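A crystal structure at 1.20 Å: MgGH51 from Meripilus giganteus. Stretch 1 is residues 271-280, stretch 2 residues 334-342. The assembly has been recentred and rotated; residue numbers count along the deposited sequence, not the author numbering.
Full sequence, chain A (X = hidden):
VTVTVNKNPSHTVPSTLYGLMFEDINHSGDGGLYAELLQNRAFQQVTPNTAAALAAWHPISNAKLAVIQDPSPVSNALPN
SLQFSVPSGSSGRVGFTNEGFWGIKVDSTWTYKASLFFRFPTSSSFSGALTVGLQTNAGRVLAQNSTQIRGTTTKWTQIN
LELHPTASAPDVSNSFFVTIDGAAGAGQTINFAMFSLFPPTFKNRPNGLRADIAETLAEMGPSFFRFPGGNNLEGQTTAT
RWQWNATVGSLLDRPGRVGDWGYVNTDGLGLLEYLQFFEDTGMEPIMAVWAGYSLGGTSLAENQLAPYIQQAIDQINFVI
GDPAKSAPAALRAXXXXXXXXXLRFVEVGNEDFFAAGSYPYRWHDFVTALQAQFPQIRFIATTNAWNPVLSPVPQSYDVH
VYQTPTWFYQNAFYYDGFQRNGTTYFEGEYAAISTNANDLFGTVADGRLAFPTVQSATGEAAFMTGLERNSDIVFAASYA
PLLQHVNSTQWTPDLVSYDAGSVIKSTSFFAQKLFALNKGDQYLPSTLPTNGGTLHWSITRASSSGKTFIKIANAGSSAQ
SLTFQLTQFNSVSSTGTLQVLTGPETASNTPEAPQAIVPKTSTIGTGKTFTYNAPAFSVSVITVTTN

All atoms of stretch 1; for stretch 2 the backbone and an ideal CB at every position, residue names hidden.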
# COMPACT_ATOMS: atom_id res chain seq x y z
N LEU A 271 -0.65 13.00 1.08
CA LEU A 271 -0.92 12.86 2.52
C LEU A 271 -2.43 12.90 2.79
O LEU A 271 -2.89 12.11 3.64
CB LEU A 271 -0.12 13.90 3.29
CG LEU A 271 -0.23 13.85 4.81
CD1 LEU A 271 0.04 12.46 5.39
CD2 LEU A 271 0.72 14.83 5.45
N LEU A 272 -3.19 13.84 2.19
CA LEU A 272 -4.62 13.88 2.54
C LEU A 272 -5.35 12.65 2.02
O LEU A 272 -6.32 12.21 2.67
CB LEU A 272 -5.27 15.17 2.06
CG LEU A 272 -6.65 15.46 2.60
CD1 LEU A 272 -6.69 15.55 4.12
CD2 LEU A 272 -7.19 16.74 2.01
N GLU A 273 -4.99 12.13 0.86
CA GLU A 273 -5.65 10.91 0.34
C GLU A 273 -5.39 9.73 1.27
O GLU A 273 -6.30 8.93 1.55
CB GLU A 273 -5.24 10.62 -1.08
CG GLU A 273 -5.68 11.66 -2.12
CD GLU A 273 -4.89 12.94 -2.20
OE1 GLU A 273 -3.70 12.89 -1.76
OE2 GLU A 273 -5.39 13.95 -2.71
N TYR A 274 -4.16 9.60 1.77
CA TYR A 274 -3.86 8.56 2.77
C TYR A 274 -4.77 8.73 4.00
O TYR A 274 -5.41 7.77 4.43
CB TYR A 274 -2.36 8.62 3.17
CG TYR A 274 -1.36 8.07 2.22
CD1 TYR A 274 -1.29 6.70 1.99
CD2 TYR A 274 -0.39 8.87 1.62
CE1 TYR A 274 -0.28 6.13 1.21
CE2 TYR A 274 0.59 8.32 0.81
CZ TYR A 274 0.65 6.95 0.60
OH TYR A 274 1.65 6.34 -0.13
N LEU A 275 -4.76 9.93 4.56
CA LEU A 275 -5.51 10.15 5.80
C LEU A 275 -7.01 9.91 5.63
O LEU A 275 -7.63 9.30 6.53
CB LEU A 275 -5.25 11.58 6.33
CG LEU A 275 -3.80 11.87 6.71
CD1 LEU A 275 -3.58 13.35 6.93
CD2 LEU A 275 -3.41 11.08 7.95
N GLN A 276 -7.57 10.31 4.50
CA GLN A 276 -9.00 10.08 4.24
C GLN A 276 -9.26 8.56 4.18
O GLN A 276 -10.31 8.10 4.66
CB GLN A 276 -9.45 10.79 2.96
CG GLN A 276 -10.94 10.74 2.76
CD GLN A 276 -11.70 11.38 3.91
OE1 GLN A 276 -11.57 12.61 4.11
NE2 GLN A 276 -12.54 10.62 4.62
N PHE A 277 -8.36 7.80 3.56
CA PHE A 277 -8.54 6.34 3.51
C PHE A 277 -8.54 5.74 4.91
O PHE A 277 -9.34 4.83 5.21
CB PHE A 277 -7.41 5.73 2.68
CG PHE A 277 -7.49 4.24 2.52
CD1 PHE A 277 -8.64 3.64 2.02
CD2 PHE A 277 -6.40 3.44 2.79
CE1 PHE A 277 -8.73 2.27 1.87
CE2 PHE A 277 -6.48 2.07 2.59
CZ PHE A 277 -7.60 1.50 2.09
N PHE A 278 -7.69 6.26 5.80
CA PHE A 278 -7.67 5.77 7.19
C PHE A 278 -9.03 6.04 7.87
O PHE A 278 -9.61 5.13 8.51
CB PHE A 278 -6.52 6.37 7.98
CG PHE A 278 -5.17 6.26 7.32
CD1 PHE A 278 -4.88 5.29 6.37
CD2 PHE A 278 -4.18 7.18 7.60
CE1 PHE A 278 -3.66 5.26 5.73
CE2 PHE A 278 -2.95 7.14 6.96
CZ PHE A 278 -2.72 6.22 5.99
N GLU A 279 -9.51 7.27 7.70
CA GLU A 279 -10.82 7.63 8.24
C GLU A 279 -11.89 6.70 7.67
O GLU A 279 -12.78 6.20 8.42
CB GLU A 279 -11.17 9.10 7.91
CG GLU A 279 -12.52 9.53 8.35
CD GLU A 279 -12.66 11.02 8.20
OE1 GLU A 279 -13.50 11.47 7.33
OE2 GLU A 279 -11.93 11.74 8.84
N ASP A 280 -11.82 6.39 6.38
CA ASP A 280 -12.84 5.58 5.70
C ASP A 280 -12.81 4.11 6.08
O ASP A 280 -13.77 3.41 5.76
CB ASP A 280 -12.71 5.74 4.18
CG ASP A 280 -13.08 7.13 3.67
OD1 ASP A 280 -13.72 7.90 4.43
OD2 ASP A 280 -12.75 7.41 2.49
N UNK A 334 -8.52 24.13 4.96
CA UNK A 334 -8.85 24.72 3.66
C UNK A 334 -9.22 23.66 2.62
O UNK A 334 -9.97 23.95 1.68
CB UNK A 334 -7.67 25.55 3.15
N UNK A 335 -8.64 22.47 2.76
CA UNK A 335 -8.88 21.34 1.87
C UNK A 335 -10.07 20.49 2.32
O UNK A 335 -10.32 19.44 1.71
CB UNK A 335 -7.62 20.47 1.79
N UNK A 336 -10.84 20.97 3.27
CA UNK A 336 -12.13 20.36 3.59
C UNK A 336 -12.17 19.49 4.82
O UNK A 336 -13.21 18.89 5.08
CB UNK A 336 -12.59 19.52 2.40
N UNK A 337 -11.07 19.42 5.59
CA UNK A 337 -11.04 18.53 6.78
C UNK A 337 -10.51 19.27 8.00
O UNK A 337 -9.44 18.92 8.51
CB UNK A 337 -10.18 17.30 6.51
N UNK A 338 -11.27 20.24 8.52
CA UNK A 338 -10.77 20.96 9.68
C UNK A 338 -10.52 20.11 10.93
O UNK A 338 -9.71 20.50 11.77
CB UNK A 338 -11.76 22.07 10.03
N UNK A 339 -11.27 19.03 11.13
CA UNK A 339 -11.03 18.18 12.32
C UNK A 339 -9.64 17.54 12.17
O UNK A 339 -9.25 17.12 11.07
CB UNK A 339 -12.11 17.11 12.47
N UNK A 340 -8.89 17.37 13.27
CA UNK A 340 -7.66 16.59 13.22
C UNK A 340 -7.95 15.14 12.87
O UNK A 340 -8.97 14.60 13.33
CB UNK A 340 -6.92 16.67 14.56
N UNK A 341 -6.99 14.51 12.25
CA UNK A 341 -7.00 13.04 12.10
C UNK A 341 -6.35 12.38 13.32
O UNK A 341 -5.61 13.05 14.02
CB UNK A 341 -6.27 12.62 10.82
N UNK A 342 -6.60 11.10 13.49
CA UNK A 342 -5.92 10.30 14.51
C UNK A 342 -4.41 10.20 14.15
O UNK A 342 -4.11 9.89 12.98
CB UNK A 342 -6.55 8.91 14.62

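Stretch 1 is a helix that offers one flank to a loop that follows the end of another helix: Leu 272, Leu 275, Gln 276 and Glu 279 recur at the spacing of successive turns, grading from apolar to charged.

Position 334 has nothing of the helix within reach of its ideal CB, so this contact leaves the choice free; the deposited residue is Ser 334.

Position 335 points toward the helix, its ideal CB 3.8 Å from Leu 272 CD2. A methyl so close favours an apolar side chain, and Ala, Val, Ile, Leu or Met would all be reasonable. The deposited Leu 335 packs through its first carbon, CB lying 3.8 Å from Leu 272 CD2, while the rest of the side chain turns away from Leu 272.

At 336 the backbone decides. With phi 103° and psi 5°, a CB would be jammed against the carbonyl O of residue 335, which by itself calls for glycine, and Gly 336 is found.

Position 337 aims its CB toward the helix, 4.6 Å from Leu 272 CD1 and 5.4 Å from Gln 276 OE1, with the carboxylate of Glu 279 farther along. A side chain of some length ending in a donor suits this place: Lys, Arg, His or Gln. It is His 337, with chi1 t. Its NE2 donates to Glu 279 OE2 at 2.7 Å, the acceptor lying near the ring plane at the edge, as a good in-plane bond requires. The second ring nitrogen, His 337 ND1, donates to the carbonyl O of position 339 at 2.7 Å, tying the imidazole to its own loop. Gln 276 NE2 meanwhile donates to Glu 279 OE1 at 3.0 Å, so both carboxylate oxygens are engaged.

Position 338, with phi -61°, is out of reach and compatible with many residues, proline among them; it is Pro 338. Position 339 points sideways into space free of stretch 1, where a polar residue would do, and the end of Glu 339 leads away. Position 340, phi -64° and psi 152°, again admits proline and holds Pro 340.

Position 341 turns back toward the helix, its ideal CB 4.3 Å from Leu 275 CD2. Beyond lies an apolar strip formed by Leu 272 and Leu 275, room for Leu, Met or an aromatic ring. Phe 341 lies along it. Leu 275 CB sits over one ring face, 3.5 Å from the centroid of the Phe 341 ring and 7° off the normal, a CH-pi contact, while Phe 341 CE2 comes 3.7 Å from Leu 272 CD1.

Position 342 points sideways with no near neighbour in stretch 1; several residues would serve, and it is Thr 342.

Stretch 2 (334-342) SLGHPEPFT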
# COMPACT_ATOMS: atom_id res chain seq x y z
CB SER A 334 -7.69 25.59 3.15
OG SER A 334 -6.69 24.86 2.49
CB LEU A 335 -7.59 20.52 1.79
CG LEU A 335 -6.43 21.23 1.09
CD1 LEU A 335 -5.11 20.48 1.31
CD2 LEU A 335 -6.68 21.40 -0.39
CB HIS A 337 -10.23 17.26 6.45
CG HIS A 337 -10.55 16.13 7.36
ND1 HIS A 337 -10.20 16.11 8.70
CD2 HIS A 337 -11.22 14.96 7.13
CE1 HIS A 337 -10.60 14.97 9.23
NE2 HIS A 337 -11.26 14.28 8.31
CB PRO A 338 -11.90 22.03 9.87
CG PRO A 338 -13.08 21.41 9.25
CD PRO A 338 -12.55 20.75 8.00
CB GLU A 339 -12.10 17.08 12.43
CG GLU A 339 -13.47 17.62 12.75
CD GLU A 339 -13.53 18.44 14.02
OE1 GLU A 339 -12.85 18.09 14.97
OE2 GLU A 339 -14.30 19.42 14.03
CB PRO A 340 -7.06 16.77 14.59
CG PRO A 340 -8.30 16.98 15.46
CD PRO A 340 -9.21 17.88 14.63
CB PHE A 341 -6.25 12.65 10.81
CG PHE A 341 -6.95 13.01 9.52
CD1 PHE A 341 -7.88 12.16 8.94
CD2 PHE A 341 -6.65 14.21 8.88
CE1 PHE A 341 -8.47 12.46 7.73
CE2 PHE A 341 -7.23 14.50 7.66
CZ PHE A 341 -8.15 13.63 7.12
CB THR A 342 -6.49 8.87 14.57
OG1 THR A 342 -7.86 8.98 14.92
CG2 THR A 342 -5.74 7.99 15.54
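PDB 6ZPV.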